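Local coordinates for Blr6230 protein (Bradyrhizobium diazoefficiens USDA 110, PDB 5NGG) that probably hydrolyses beta-lactam antibiotics as a subclass B3 metallo-beta-lactamase, using a pair of zinc ions in its active site, at residues A[42-47]-A[186-191]; A[175-180]-A[221-226]; A[50-55]-A[77-82]. All coordinates share one frame; numbering follows the deposited sequence. Where two conformers were deposited one is given.

Contact 1: residues A[42-47]-A[186-191]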
# COMPACT_ATOMS: atom_id res chain seq x y z
N GLN A 42 6.18 -11.40 -12.49
CA GLN A 42 6.14 -12.30 -11.32
C GLN A 42 7.28 -11.88 -10.38
O GLN A 42 8.45 -11.97 -10.75
CB GLN A 42 6.30 -13.76 -11.76
CG GLN A 42 6.17 -14.74 -10.60
CD GLN A 42 6.41 -16.17 -11.01
OE1 GLN A 42 6.90 -16.45 -12.11
NE2 GLN A 42 6.09 -17.09 -10.13
N LEU A 43 6.94 -11.43 -9.18
CA LEU A 43 7.89 -10.88 -8.24
C LEU A 43 8.50 -12.00 -7.36
O LEU A 43 9.73 -12.15 -7.31
CB LEU A 43 7.20 -9.75 -7.46
CG LEU A 43 8.08 -8.91 -6.57
CD1 LEU A 43 7.44 -7.52 -6.35
CD2 LEU A 43 8.33 -9.58 -5.22
N ILE A 44 7.66 -12.75 -6.65
CA ILE A 44 8.12 -13.94 -5.91
C ILE A 44 6.92 -14.88 -5.77
O ILE A 44 5.84 -14.46 -5.42
CB ILE A 44 8.74 -13.60 -4.54
CG1 ILE A 44 9.38 -14.85 -3.92
CG2 ILE A 44 7.74 -12.92 -3.59
CD1 ILE A 44 10.32 -14.54 -2.76
N ASP A 45 7.13 -16.14 -6.12
CA ASP A 45 6.12 -17.19 -5.97
C ASP A 45 4.80 -16.69 -6.59
O ASP A 45 4.77 -16.41 -7.80
CB ASP A 45 6.02 -17.61 -4.50
CG ASP A 45 5.29 -18.93 -4.28
OD1 ASP A 45 4.88 -19.61 -5.27
OD2 ASP A 45 5.12 -19.29 -3.09
N ASN A 46 3.72 -16.61 -5.82
CA ASN A 46 2.40 -16.26 -6.33
C ASN A 46 2.05 -14.77 -6.24
O ASN A 46 0.90 -14.41 -6.37
CB ASN A 46 1.32 -17.12 -5.69
CG ASN A 46 1.22 -17.00 -4.19
OD1 ASN A 46 2.21 -16.76 -3.49
ND2 ASN A 46 0.02 -17.25 -3.67
N ILE A 47 3.06 -13.91 -6.06
CA ILE A 47 2.91 -12.46 -5.99
C ILE A 47 3.42 -11.85 -7.30
O ILE A 47 4.59 -12.05 -7.67
CB ILE A 47 3.66 -11.83 -4.80
CG1 ILE A 47 3.18 -12.40 -3.47
CG2 ILE A 47 3.50 -10.31 -4.84
CD1 ILE A 47 4.00 -11.98 -2.28
N MET A 186 2.28 -12.37 4.59
CA MET A 186 1.99 -13.70 4.03
C MET A 186 3.26 -14.46 3.78
O MET A 186 4.33 -13.88 3.65
CB MET A 186 1.14 -13.66 2.76
CG MET A 186 1.82 -13.01 1.57
SD MET A 186 0.84 -13.14 0.05
CE MET A 186 1.18 -14.84 -0.40
N THR A 187 3.13 -15.78 3.73
CA THR A 187 4.25 -16.65 3.47
C THR A 187 4.26 -17.05 1.99
O THR A 187 3.21 -17.38 1.39
CB THR A 187 4.10 -17.94 4.30
OG1 THR A 187 3.95 -17.56 5.67
CG2 THR A 187 5.30 -18.87 4.15
N VAL A 188 5.46 -17.07 1.43
CA VAL A 188 5.71 -17.59 0.07
C VAL A 188 6.81 -18.63 0.14
O VAL A 188 7.49 -18.76 1.18
CB VAL A 188 6.10 -16.46 -0.94
CG1 VAL A 188 4.96 -15.46 -1.09
CG2 VAL A 188 7.40 -15.77 -0.55
N LYS A 189 7.01 -19.34 -0.96
CA LYS A 189 8.12 -20.25 -1.11
C LYS A 189 9.22 -19.60 -1.95
O LYS A 189 8.95 -18.95 -2.97
CB LYS A 189 7.70 -21.52 -1.84
CG LYS A 189 6.56 -22.27 -1.20
CD LYS A 189 6.77 -22.63 0.25
CE LYS A 189 8.01 -23.46 0.47
NZ LYS A 189 8.04 -24.07 1.83
N ASP A 190 10.44 -19.86 -1.52
CA ASP A 190 11.62 -19.63 -2.32
C ASP A 190 12.34 -20.97 -2.36
O ASP A 190 12.94 -21.41 -1.35
CB ASP A 190 12.48 -18.57 -1.66
CG ASP A 190 13.75 -18.33 -2.40
OD1 ASP A 190 13.67 -18.00 -3.60
OD2 ASP A 190 14.82 -18.48 -1.79
N GLY A 191 12.24 -21.67 -3.48
CA GLY A 191 12.63 -23.08 -3.54
C GLY A 191 11.80 -23.87 -2.53
O GLY A 191 10.56 -23.80 -2.54
O HOH W 1 9.52 -18.00 -5.40
O HOH W 2 2.01 -18.15 -1.04
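V188 of strand 182-190 packs against the tight turn of residues 44-47, its two methyls parting to different isoleucines. V188 CG1 meets I47 CD1 at 3.8 Å, the two side chains crossing at about a right angle, while V188 CG2 lies 3.9 Å from I44 CD1 and also touches I44 CG1. Beyond V188, I47 CD1 also points at M186 SD, tip to tip, and the M186 chain bends at chi3 (-78°) to carry CE to 3.8 Å from N46 OD1. The turn is a type II' hairpin turn joining strands 41-44 and 47-49, and L43 and I44 both face I47 in a classic beta bulge; the contact lays the edge hairpin of the seven-stranded sheet against the five-stranded sheet, the two sheets of the alpha-beta/beta-alpha metallo-beta-lactamase fold. At the turn corner D45 CG stands anti to the backbone N (chi1 -165°), and D45 OD2 accepts from K189 N at 2.8 Å in a nearly straight bond, on the anti side and 35° out of the carboxylate plane. K189 runs beside D45 in the same direction, its NZ paired with D194. One water joins N46 OD1 to T187 O, 2.8 Å from each, while N46 ND2 donates to K61 O. A second water donates to K189 O and accepts a weak hydrogen bond from D45 N.

Contact 2: residues A[175-180]-A[221-226]. With ZN (zinc ion), chain D.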
# COMPACT_ATOMS: atom_id res chain seq x y z
N PRO A 175 -0.80 2.15 11.93
CA PRO A 175 -1.33 3.48 11.66
C PRO A 175 -0.28 4.58 11.66
O PRO A 175 0.85 4.39 12.11
CB PRO A 175 -2.33 3.69 12.80
CG PRO A 175 -1.74 2.90 13.93
CD PRO A 175 -1.24 1.65 13.25
N GLY A 176 -0.69 5.73 11.15
CA GLY A 176 0.13 6.95 11.10
C GLY A 176 -0.10 7.62 9.77
O GLY A 176 -0.75 8.67 9.70
N HIS A 177 0.36 6.99 8.69
CA HIS A 177 0.16 7.57 7.38
C HIS A 177 -1.36 7.70 7.08
O HIS A 177 -1.78 8.64 6.40
CB HIS A 177 0.92 6.73 6.33
CG HIS A 177 0.79 7.26 4.94
ND1 HIS A 177 1.59 8.26 4.43
CD2 HIS A 177 -0.09 6.95 3.97
CE1 HIS A 177 1.21 8.50 3.18
NE2 HIS A 177 0.19 7.74 2.88
N SER A 178 -2.15 6.74 7.56
CA SER A 178 -3.60 6.89 7.65
C SER A 178 -4.02 6.23 8.97
O SER A 178 -3.27 5.43 9.53
CB SER A 178 -4.32 6.23 6.47
OG SER A 178 -4.32 4.80 6.60
N PRO A 179 -5.23 6.54 9.45
CA PRO A 179 -5.62 5.97 10.74
C PRO A 179 -5.80 4.45 10.74
O PRO A 179 -5.58 3.80 11.77
CB PRO A 179 -6.92 6.71 11.10
CG PRO A 179 -7.42 7.22 9.81
CD PRO A 179 -6.21 7.54 8.99
N GLY A 180 -6.19 3.91 9.59
CA GLY A 180 -6.44 2.48 9.42
C GLY A 180 -5.40 1.75 8.58
O GLY A 180 -5.66 0.63 8.14
N ASP A 221 1.60 9.70 17.80
CA ASP A 221 1.77 8.46 18.54
C ASP A 221 1.69 7.24 17.63
O ASP A 221 2.49 6.31 17.78
CB ASP A 221 0.76 8.36 19.69
CG ASP A 221 1.08 9.28 20.85
OD1 ASP A 221 2.25 9.38 21.24
OD2 ASP A 221 0.14 9.89 21.39
N ASP A 222 0.73 7.26 16.69
CA ASP A 222 0.59 6.16 15.74
C ASP A 222 1.88 5.95 14.92
O ASP A 222 2.38 4.82 14.80
CB ASP A 222 -0.64 6.37 14.86
CG ASP A 222 -1.96 6.07 15.55
OD1 ASP A 222 -2.01 5.47 16.67
OD2 ASP A 222 -3.00 6.36 14.90
N TYR A 223 2.41 7.02 14.33
CA TYR A 223 3.65 6.90 13.53
C TYR A 223 4.78 6.28 14.31
O TYR A 223 5.48 5.39 13.87
CB TYR A 223 4.10 8.26 13.03
CG TYR A 223 3.53 8.72 11.69
CD1 TYR A 223 4.03 8.24 10.47
CD2 TYR A 223 2.55 9.71 11.63
CE1 TYR A 223 3.55 8.72 9.27
CE2 TYR A 223 2.08 10.20 10.42
CZ TYR A 223 2.57 9.69 9.25
OH TYR A 223 2.11 10.24 8.08
N ARG A 224 5.01 6.77 15.53
CA ARG A 224 6.15 6.27 16.32
C ARG A 224 5.93 4.82 16.80
O ARG A 224 6.88 4.03 16.85
CB ARG A 224 6.52 7.23 17.46
CG ARG A 224 7.19 8.52 16.99
CD ARG A 224 7.16 9.56 18.09
NE ARG A 224 7.94 10.77 17.85
CZ ARG A 224 9.01 10.89 17.06
NH1 ARG A 224 9.50 9.87 16.39
NH2 ARG A 224 9.61 12.07 16.97
N ALA A 225 4.68 4.44 17.09
CA ALA A 225 4.38 3.02 17.37
C ALA A 225 4.68 2.16 16.13
O ALA A 225 5.28 1.09 16.22
CB ALA A 225 2.93 2.84 17.80
N THR A 226 4.32 2.68 14.95
CA THR A 226 4.55 1.94 13.71
C THR A 226 6.03 1.77 13.34
O THR A 226 6.44 0.68 12.92
CB THR A 226 3.73 2.61 12.60
OG1 THR A 226 2.36 2.30 12.85
CG2 THR A 226 4.14 2.13 11.21
ZN ZN D . -1.03 7.59 1.22
O HOH W 3 -0.58 7.99 -0.53
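T226 OG1 donates to P175 O over 2.7 Å, meeting a lone pair in the carbonyl plane. With OG1 anti to its own carbonyl carbon (chi1 -72°), the hydroxyl faces the loop, where P175 CD also lies 3.7 Å from T226 OG1. The proline ring crosses D222 at about a right angle: P175 CB touches D222 OD2 at 3.5 Å and P175 CG rests against the carboxylate carbon. That same OD2 is gripped by R126 in a salt bridge and by the hydroxyl of Y216, which should hold the carboxylate against the ring. G176 comes next, its CA 3.8 Å from the centroid of the Y223 ring and 12° off the normal, a CH-pi contact over the face. With no side chain at G176, its backbone can come this close to the ring. Toward the rim of that face the chain continues with G176 C and H177 N, and Y223 OH ends 3.4 Å from H177 CA. Y223 OH and H177 ND1 both bond to T204 O, a second-shell acceptor that probably helps to orient the imidazole, while H177 NE2 binds zinc at 2.1 Å. H101, H103 and a water 1.9 Å from the metal complete this site. The metal-bearing loop runs between strands 167-173 and 182-190 of the five-stranded sheet and packs against helix 219-232, whose R224 forms a salt bridge with D281 of helix 268-291.

Contact 3: residues A[50-55]-A[77-82]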
# COMPACT_ATOMS: atom_id res chain seq x y z
N VAL A 50 1.68 -5.52 -10.85
CA VAL A 50 0.83 -5.02 -11.94
C VAL A 50 0.60 -3.51 -11.84
O VAL A 50 -0.33 -2.97 -12.45
CB VAL A 50 -0.52 -5.78 -12.04
CG1 VAL A 50 -0.30 -7.24 -12.37
CG2 VAL A 50 -1.32 -5.65 -10.75
N GLY A 51 1.46 -2.81 -11.08
CA GLY A 51 1.30 -1.37 -10.88
C GLY A 51 1.93 -0.52 -11.98
O GLY A 51 2.20 -0.97 -13.10
N THR A 52 2.13 0.74 -11.64
CA THR A 52 2.70 1.73 -12.54
C THR A 52 4.17 1.93 -12.14
O THR A 52 4.69 1.27 -11.24
CB THR A 52 1.92 3.06 -12.47
OG1 THR A 52 2.17 3.65 -11.21
CG2 THR A 52 0.41 2.84 -12.66
N ASP A 53 4.83 2.87 -12.82
CA ASP A 53 6.18 3.21 -12.43
C ASP A 53 6.31 3.85 -11.03
O ASP A 53 7.39 3.84 -10.45
CB ASP A 53 6.81 4.09 -13.53
CG ASP A 53 8.27 4.34 -13.34
OD1 ASP A 53 8.99 3.40 -12.91
OD2 ASP A 53 8.69 5.47 -13.65
N GLY A 54 5.21 4.40 -10.52
CA GLY A 54 5.24 5.11 -9.25
C GLY A 54 4.27 4.65 -8.20
O GLY A 54 4.38 5.13 -7.07
N ILE A 55 3.34 3.73 -8.53
CA ILE A 55 2.36 3.20 -7.57
C ILE A 55 2.37 1.68 -7.73
O ILE A 55 2.18 1.16 -8.83
CB ILE A 55 0.94 3.75 -7.81
CG1 ILE A 55 0.90 5.26 -7.54
CG2 ILE A 55 -0.06 3.00 -6.92
CD1 ILE A 55 -0.35 5.94 -8.03
N THR A 77 -7.20 3.05 -13.70
CA THR A 77 -7.80 1.72 -13.50
C THR A 77 -7.69 0.86 -14.75
O THR A 77 -7.42 -0.34 -14.64
CB THR A 77 -9.24 1.85 -13.00
OG1 THR A 77 -9.22 2.66 -11.83
CG2 THR A 77 -9.85 0.51 -12.64
N GLY A 78 -7.90 1.46 -15.92
CA GLY A 78 -7.76 0.73 -17.16
C GLY A 78 -6.38 0.15 -17.38
O GLY A 78 -6.24 -0.96 -17.85
N MET A 79 -5.35 0.93 -17.05
CA MET A 79 -3.97 0.48 -17.11
C MET A 79 -3.73 -0.74 -16.20
O MET A 79 -3.08 -1.70 -16.58
CB MET A 79 -2.99 1.60 -16.75
CG MET A 79 -1.56 1.12 -16.68
SD MET A 79 -0.41 2.44 -16.29
CE MET A 79 -0.28 3.23 -17.88
N ILE A 80 -4.21 -0.67 -14.96
CA ILE A 80 -4.06 -1.79 -14.05
C ILE A 80 -4.74 -3.03 -14.61
O ILE A 80 -4.16 -4.12 -14.60
CB ILE A 80 -4.60 -1.43 -12.64
CG1 ILE A 80 -3.89 -0.20 -12.02
CG2 ILE A 80 -4.49 -2.63 -11.71
CD1 ILE A 80 -2.38 -0.21 -12.02
N LYS A 81 -5.97 -2.88 -15.10
CA LYS A 81 -6.70 -4.02 -15.66
C LYS A 81 -5.92 -4.60 -16.85
O LYS A 81 -5.85 -5.83 -17.03
CB LYS A 81 -8.13 -3.60 -16.02
CG LYS A 81 -9.02 -3.35 -14.81
CD LYS A 81 -10.51 -3.31 -15.11
CE LYS A 81 -10.92 -2.04 -15.79
NZ LYS A 81 -12.41 -1.96 -15.93
N ASP A 82 -5.34 -3.71 -17.66
CA ASP A 82 -4.51 -4.13 -18.79
C ASP A 82 -3.28 -4.93 -18.35
O ASP A 82 -2.97 -5.98 -18.95
CB ASP A 82 -4.11 -2.92 -19.65
CG ASP A 82 -5.23 -2.40 -20.53
OD1 ASP A 82 -6.27 -3.08 -20.69
OD2 ASP A 82 -5.07 -1.29 -21.09
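I80 CD1 presses against the backbone of V50 and G51, 3.5 Å from V50 O and 4.0 Å from G51 CA. CG1 of I80 is anti to the carbonyl carbon (chi1 -58°), and chi2 of -50° then swings CD1 onto the loop. This is the tight, buried part of the contact. V50 O also accepts from ND2 of N83, about one helical turn beyond I80, and V50 CG2 and I80 CG2 meet more loosely, at 4.5 Å. On the more open side M79, partly exposed, adds a single touch: its chain is bent at chi3 and crosses T52 at about a right angle, and M79 SD lies 3.7 Å from T52 CG2. That T52 methyl is also 4.2 Å from I80 CD1. T52 OG1 accepts from the backbone N of G54 and of I55, an ST turn and an ST motif, and has a further partner in W34 O. The same loop hands G54 O to ND1 of the zinc ligand H242. It links strands 47-49 and 58-62 of the seven-stranded sheet and lies against helix 77-86, which follows strand 65-69 and, from K81, forms salt bridges to E112 and E116 of helix 110-117.

Contacts 1 and 3 adjoin along the chain: the turn of 42-47 leads through strand 47-49 into the loop 50-55, and contact 3 is nested inside the loop that contact 1 closes, although their centres lie about 20 Å apart. Contact 1 joins the two sheets, contact 3 sets helix 77-86 against a loop of the seven-stranded sheet, and contact 2 belongs to the five-stranded half. Contacts 1 and 2, centres about 28 Å apart, have segments that alternate along the chain, linked by strand 182-190. Contact 3 closes before contact 2 opens; their centres lie about 27 Å apart on opposite sides of the chain's centre. Contact 2 supplies H177 to the two-zinc site, and T52 of contact 3 is about 10 Å from a zinc.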